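Alpha-L-rhamnosidase (Streptomyces avermitilis, PDB 3W5M) hydrolyses terminal non-reducing alpha-L-rhamnose residues from rhamnosides such as citrus flavonoids and the arabinogalactan-protein gum arabic. Local coordinates at residues D844-L858 with V869-W882. Numbering follows the deposited sequence.
Sequences DWHLSTGFLGTPRLL and VAYRLLHQRTFPSW
Q876 and H846 illustrate how one amide can join two loops. The Q876 amide lies flat on a face of the imidazole, the planes 2° apart, and its NE2 donates to W845 O at 2.8 Å, staying in its own plane but approaching from above the carbonyl plane. At the ring's edge, H846 NE2 and T878 OG1 share a hydrogen bond of 2.7 Å. With an alanine here instead of Q876, W845 O is likely to lose this donor and the imidazole the amide stacked on its face. Alongside, the R872 guanidinium, tilted 30° from the indole, makes a cation-pi contact over the five-membered ring of W845, CZ 3.6 Å from the centroid; the chain leaves with CG opposite the backbone N (chi1 -170°), then bends at chi2 to reach the ring. Deeper in, L847 CD2 makes a CH-pi contact over W882, T854 CG2 meets that ring's edge, and L858 packs on A870, L873 and L874. A water joins L847 N to P880 O. Outside the two segments, H846 ND1 donates to K843 O, and W882 NE1 to Y919 O. Helices 854-863 and 867-875 and their flanking loops thus pack within the (alpha/alpha)6-barrel catalytic domain, T854 about 11 Å, between side chains, from rhamnose-binding W695.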
loop_
_atom_site.group_PDB
_atom_site.type_symbol
_atom_site.label_atom_id
_atom_site.label_comp_id
_atom_site.label_asym_id
_atom_site.label_seq_id
_atom_site.Cartn_x
_atom_site.Cartn_y
_atom_site.Cartn_z
ATOM N N ASP A 844 7.019 9.601 35.046
ATOM C CA ASP A 844 6.889 8.268 35.663
ATOM C C ASP A 844 7.372 7.140 34.724
ATOM O O ASP A 844 6.751 6.065 34.617
ATOM C CB ASP A 844 5.454 8.031 36.183
ATOM C CG ASP A 844 5.333 6.775 37.039
ATOM O OD1 ASP A 844 6.263 6.489 37.832
ATOM O OD2 ASP A 844 4.302 6.071 36.913
ATOM N N TRP A 845 8.504 7.413 34.070
ATOM C CA TRP A 845 9.167 6.495 33.149
ATOM C C TRP A 845 8.263 6.156 31.959
ATOM O O TRP A 845 8.014 4.984 31.673
ATOM C CB TRP A 845 9.639 5.226 33.873
ATOM C CG TRP A 845 10.522 5.493 35.055
ATOM C CD1 TRP A 845 10.184 5.374 36.374
ATOM C CD2 TRP A 845 11.888 5.934 35.024
ATOM N NE1 TRP A 845 11.260 5.705 37.171
ATOM C CE2 TRP A 845 12.320 6.049 36.370
ATOM C CE3 TRP A 845 12.790 6.242 33.994
ATOM C CZ2 TRP A 845 13.620 6.458 36.712
ATOM C CZ3 TRP A 845 14.084 6.651 34.332
ATOM C CH2 TRP A 845 14.484 6.756 35.683
ATOM N N HIS A 846 7.730 7.194 31.334
ATOM C CA HIS A 846 6.966 7.054 30.086
ATOM C C HIS A 846 7.554 7.976 29.035
ATOM O O HIS A 846 8.018 9.074 29.335
ATOM C CB HIS A 846 5.473 7.411 30.250
ATOM C CG HIS A 846 4.701 6.467 31.124
ATOM N ND1 HIS A 846 4.704 6.558 32.500
ATOM C CD2 HIS A 846 3.881 5.433 30.818
ATOM C CE1 HIS A 846 3.939 5.606 33.004
ATOM N NE2 HIS A 846 3.422 4.911 32.006
ATOM N N LEU A 847 7.514 7.526 27.787
ATOM C CA LEU A 847 7.885 8.375 26.676
ATOM C C LEU A 847 6.857 9.485 26.463
ATOM O O LEU A 847 5.734 9.402 26.943
ATOM C CB LEU A 847 8.036 7.525 25.394
ATOM C CG LEU A 847 6.821 6.765 24.842
ATOM C CD1 LEU A 847 5.883 7.696 24.067
ATOM C CD2 LEU A 847 7.320 5.642 23.954
ATOM N N SER A 848 7.228 10.513 25.722
ATOM C CA SER A 848 6.272 11.532 25.347
ATOM C C SER A 848 6.383 11.877 23.864
ATOM O O SER A 848 5.737 12.801 23.367
ATOM C CB SER A 848 6.491 12.786 26.188
ATOM O OG SER A 848 7.655 13.429 25.725
ATOM N N THR A 849 7.201 11.116 23.156
ATOM C CA THR A 849 7.553 11.449 21.770
ATOM C C THR A 849 6.440 11.109 20.767
ATOM O O THR A 849 5.734 10.111 20.960
ATOM C CB THR A 849 8.821 10.670 21.358
ATOM O OG1 THR A 849 8.674 9.290 21.717
ATOM C CG2 THR A 849 10.021 11.211 22.135
ATOM N N GLY A 850 6.347 11.897 19.700
ATOM C CA GLY A 850 5.487 11.600 18.519
ATOM C C GLY A 850 6.197 10.838 17.386
ATOM O O GLY A 850 7.156 10.105 17.635
ATOM N N PHE A 851 5.721 11.029 16.148
ATOM C CA PHE A 851 6.232 10.302 14.974
ATOM C C PHE A 851 7.716 10.421 14.716
ATOM O O PHE A 851 8.350 9.430 14.365
ATOM C CB PHE A 851 5.484 10.716 13.692
ATOM C CG PHE A 851 4.183 9.972 13.492
ATOM C CD1 PHE A 851 3.451 9.499 14.586
ATOM C CD2 PHE A 851 3.700 9.738 12.220
ATOM C CE1 PHE A 851 2.255 8.803 14.416
ATOM C CE2 PHE A 851 2.498 9.049 12.031
ATOM C CZ PHE A 851 1.772 8.586 13.134
ATOM N N LEU A 852 8.255 11.622 14.899
ATOM C CA LEU A 852 9.646 11.914 14.544
ATOM C C LEU A 852 10.643 11.576 15.654
ATOM O O LEU A 852 11.752 11.102 15.378
ATOM C CB LEU A 852 9.782 13.370 14.142
ATOM C CG LEU A 852 9.095 13.841 12.873
ATOM C CD1 LEU A 852 9.439 15.312 12.691
ATOM C CD2 LEU A 852 9.561 13.011 11.683
ATOM N N GLY A 853 10.237 11.818 16.899
ATOM C CA GLY A 853 11.022 11.427 18.069
ATOM C C GLY A 853 11.076 9.954 18.387
ATOM O O GLY A 853 12.127 9.453 18.775
ATOM N N THR A 854 9.959 9.237 18.235
ATOM C CA THR A 854 9.897 7.832 18.658
ATOM C C THR A 854 10.933 6.870 18.042
ATOM O O THR A 854 11.498 6.069 18.764
ATOM C CB THR A 854 8.463 7.257 18.534
ATOM O OG1 THR A 854 7.602 8.013 19.396
ATOM C CG2 THR A 854 8.392 5.757 18.931
ATOM N N PRO A 855 11.166 6.940 16.708
ATOM C CA PRO A 855 12.093 5.973 16.108
ATOM C C PRO A 855 13.525 6.128 16.606
ATOM O O PRO A 855 14.286 5.167 16.573
ATOM C CB PRO A 855 12.016 6.300 14.607
ATOM C CG PRO A 855 11.595 7.703 14.534
ATOM C CD PRO A 855 10.682 7.913 15.714
ATOM N N ARG A 856 13.870 7.330 17.077
ATOM C CA ARG A 856 15.241 7.628 17.520
ATOM C C ARG A 856 15.422 7.567 19.044
ATOM O O ARG A 856 16.542 7.671 19.547
ATOM C CB ARG A 856 15.681 9.005 16.959
ATOM C CG ARG A 856 15.620 9.111 15.431
ATOM C CD ARG A 856 15.857 10.518 14.886
ATOM N NE ARG A 856 15.867 10.540 13.412
ATOM C CZ ARG A 856 16.948 10.366 12.647
ATOM N NH1 ARG A 856 18.145 10.173 13.190
ATOM N NH2 ARG A 856 16.833 10.384 11.321
ATOM N N LEU A 857 14.333 7.375 19.784
ATOM C CA LEU A 857 14.387 7.486 21.261
ATOM C C LEU A 857 15.192 6.371 21.945
ATOM O O LEU A 857 16.135 6.636 22.703
ATOM C CB LEU A 857 12.951 7.569 21.845
ATOM C CG LEU A 857 12.708 7.497 23.370
ATOM C CD1 LEU A 857 13.203 8.759 24.059
ATOM C CD2 LEU A 857 11.226 7.285 23.660
ATOM N N LEU A 858 14.835 5.117 21.702
ATOM C CA LEU A 858 15.548 4.034 22.354
ATOM C C LEU A 858 17.006 3.968 21.868
ATOM O O LEU A 858 17.918 3.744 22.689
ATOM C CB LEU A 858 14.820 2.676 22.259
ATOM C CG LEU A 858 13.439 2.472 22.925
ATOM C CD1 LEU A 858 13.120 0.998 23.106
ATOM C CD2 LEU A 858 13.328 3.182 24.277
ATOM N N VAL A 869 17.314 2.411 30.968
ATOM C CA VAL A 869 16.171 3.300 30.760
ATOM C C VAL A 869 15.389 2.918 29.495
ATOM O O VAL A 869 14.161 3.013 29.454
ATOM C CB VAL A 869 16.633 4.759 30.639
ATOM C CG1 VAL A 869 15.493 5.691 30.244
ATOM C CG2 VAL A 869 17.253 5.227 31.953
ATOM N N ALA A 870 16.110 2.500 28.460
ATOM C CA ALA A 870 15.453 2.065 27.226
ATOM C C ALA A 870 14.589 0.862 27.532
ATOM O O ALA A 870 13.432 0.816 27.099
ATOM C CB ALA A 870 16.479 1.746 26.147
ATOM N N TYR A 871 15.124 -0.087 28.297
ATOM C CA TYR A 871 14.362 -1.269 28.672
ATOM C C TYR A 871 13.140 -0.902 29.502
ATOM O O TYR A 871 12.098 -1.535 29.369
ATOM C CB TYR A 871 15.230 -2.275 29.408
ATOM C CG TYR A 871 15.903 -3.288 28.497
ATOM C CD1 TYR A 871 15.170 -4.347 27.938
ATOM C CD2 TYR A 871 17.275 -3.197 28.199
ATOM C CE1 TYR A 871 15.778 -5.274 27.115
ATOM C CE2 TYR A 871 17.893 -4.128 27.379
ATOM C CZ TYR A 871 17.136 -5.162 26.841
ATOM O OH TYR A 871 17.720 -6.096 26.048
ATOM N N ARG A 872 13.272 0.122 30.342
ATOM C CA ARG A 872 12.176 0.540 31.214
ATOM C C ARG A 872 10.990 0.991 30.360
ATOM O O ARG A 872 9.849 0.554 30.574
ATOM C CB ARG A 872 12.626 1.660 32.162
ATOM C CG ARG A 872 11.634 1.993 33.272
ATOM C CD ARG A 872 11.646 0.974 34.414
ATOM N NE ARG A 872 10.952 1.487 35.600
ATOM C CZ ARG A 872 11.535 2.185 36.577
ATOM N NH1 ARG A 872 12.834 2.461 36.537
ATOM N NH2 ARG A 872 10.817 2.610 37.607
ATOM N N LEU A 873 11.286 1.845 29.388
ATOM C CA LEU A 873 10.309 2.264 28.392
ATOM C C LEU A 873 9.763 1.094 27.591
ATOM O O LEU A 873 8.558 1.025 27.337
ATOM C CB LEU A 873 10.900 3.308 27.449
ATOM C CG LEU A 873 11.298 4.615 28.117
ATOM C CD1 LEU A 873 11.786 5.563 27.058
ATOM C CD2 LEU A 873 10.112 5.206 28.866
ATOM N N LEU A 874 10.643 0.174 27.208
ATOM C CA LEU A 874 10.245 -0.950 26.364
ATOM C C LEU A 874 9.234 -1.864 27.063
ATOM O O LEU A 874 8.248 -2.286 26.447
ATOM C CB LEU A 874 11.461 -1.754 25.865
ATOM C CG LEU A 874 11.112 -2.849 24.848
ATOM C CD1 LEU A 874 10.802 -2.246 23.484
ATOM C CD2 LEU A 874 12.242 -3.869 24.745
ATOM N N HIS A 875 9.478 -2.153 28.344
ATOM C CA HIS A 875 8.658 -3.101 29.112
ATOM C C HIS A 875 7.461 -2.445 29.798
ATOM O O HIS A 875 6.638 -3.139 30.408
ATOM C CB HIS A 875 9.503 -3.804 30.174
ATOM C CG HIS A 875 10.462 -4.799 29.618
ATOM N ND1 HIS A 875 10.065 -5.844 28.812
ATOM C CD2 HIS A 875 11.801 -4.918 29.760
ATOM C CE1 HIS A 875 11.124 -6.558 28.471
ATOM N NE2 HIS A 875 12.186 -6.021 29.043
ATOM N N GLN A 876 7.388 -1.123 29.700
ATOM C CA GLN A 876 6.302 -0.335 30.280
ATOM C C GLN A 876 4.935 -0.820 29.771
ATOM O O GLN A 876 4.757 -1.025 28.565
ATOM C CB GLN A 876 6.522 1.133 29.929
ATOM C CG GLN A 876 5.509 2.131 30.463
ATOM C CD GLN A 876 5.406 2.152 31.988
ATOM O OE1 GLN A 876 4.705 1.326 32.588
ATOM N NE2 GLN A 876 6.082 3.117 32.620
ATOM N N ARG A 877 3.981 -1.019 30.682
ATOM C CA ARG A 877 2.640 -1.520 30.304
ATOM C C ARG A 877 1.539 -0.456 30.437
ATOM O O ARG A 877 0.447 -0.577 29.861
ATOM C CB ARG A 877 2.288 -2.775 31.099
ATOM C CG ARG A 877 3.084 -4.016 30.696
ATOM C CD ARG A 877 2.735 -5.207 31.578
ATOM N NE ARG A 877 1.298 -5.469 31.572
ATOM C CZ ARG A 877 0.664 -6.258 32.429
ATOM N NH1 ARG A 877 1.336 -6.888 33.386
ATOM N NH2 ARG A 877 -0.651 -6.411 32.335
ATOM N N THR A 878 1.806 0.599 31.192
ATOM C CA THR A 878 0.785 1.613 31.402
ATOM C C THR A 878 0.921 2.689 30.345
ATOM O O THR A 878 1.970 2.805 29.724
ATOM C CB THR A 878 0.857 2.218 32.830
ATOM O OG1 THR A 878 2.174 2.736 33.047
ATOM C CG2 THR A 878 0.555 1.147 33.877
ATOM N N PHE A 879 -0.136 3.470 30.129
ATOM C CA PHE A 879 -0.154 4.513 29.070
ATOM C C PHE A 879 0.719 5.760 29.360
ATOM O O PHE A 879 0.758 6.211 30.505
ATOM C CB PHE A 879 -1.600 4.960 28.792
ATOM C CG PHE A 879 -1.701 6.214 27.962
ATOM C CD1 PHE A 879 -1.696 7.473 28.562
ATOM C CD2 PHE A 879 -1.779 6.143 26.572
ATOM C CE1 PHE A 879 -1.748 8.635 27.793
ATOM C CE2 PHE A 879 -1.826 7.302 25.806
ATOM C CZ PHE A 879 -1.817 8.545 26.409
ATOM N N PRO A 880 1.406 6.338 28.327
ATOM C CA PRO A 880 1.638 5.840 26.945
ATOM C C PRO A 880 2.819 4.878 26.856
ATOM O O PRO A 880 3.820 5.033 27.580
ATOM C CB PRO A 880 1.930 7.120 26.159
ATOM C CG PRO A 880 2.528 8.043 27.168
ATOM C CD PRO A 880 1.780 7.766 28.440
ATOM N N SER A 881 2.693 3.873 25.996
ATOM C CA SER A 881 3.711 2.835 25.858
ATOM C C SER A 881 3.359 1.926 24.674
ATOM O O SER A 881 2.306 2.098 24.064
ATOM C CB SER A 881 3.865 2.024 27.147
ATOM O OG SER A 881 2.708 1.246 27.454
ATOM N N TRP A 882 4.263 1.011 24.333
ATOM C CA TRP A 882 3.973 -0.050 23.387
ATOM C C TRP A 882 3.137 -1.140 24.065
ATOM O O TRP A 882 2.334 -1.825 23.416
ATOM C CB TRP A 882 5.276 -0.617 22.768
ATOM C CG TRP A 882 6.010 0.426 21.936
ATOM C CD1 TRP A 882 5.667 0.873 20.689
ATOM C CD2 TRP A 882 7.185 1.169 22.310
ATOM N NE1 TRP A 882 6.542 1.851 20.271
ATOM C CE2 TRP A 882 7.479 2.055 21.245
ATOM C CE3 TRP A 882 8.010 1.176 23.442
ATOM C CZ2 TRP A 882 8.574 2.945 21.278
ATOM C CZ3 TRP A 882 9.090 2.053 23.472
ATOM C CH2 TRP A 882 9.361 2.921 22.398
HETATM O O HOH W 1 6.370 4.625 27.809
#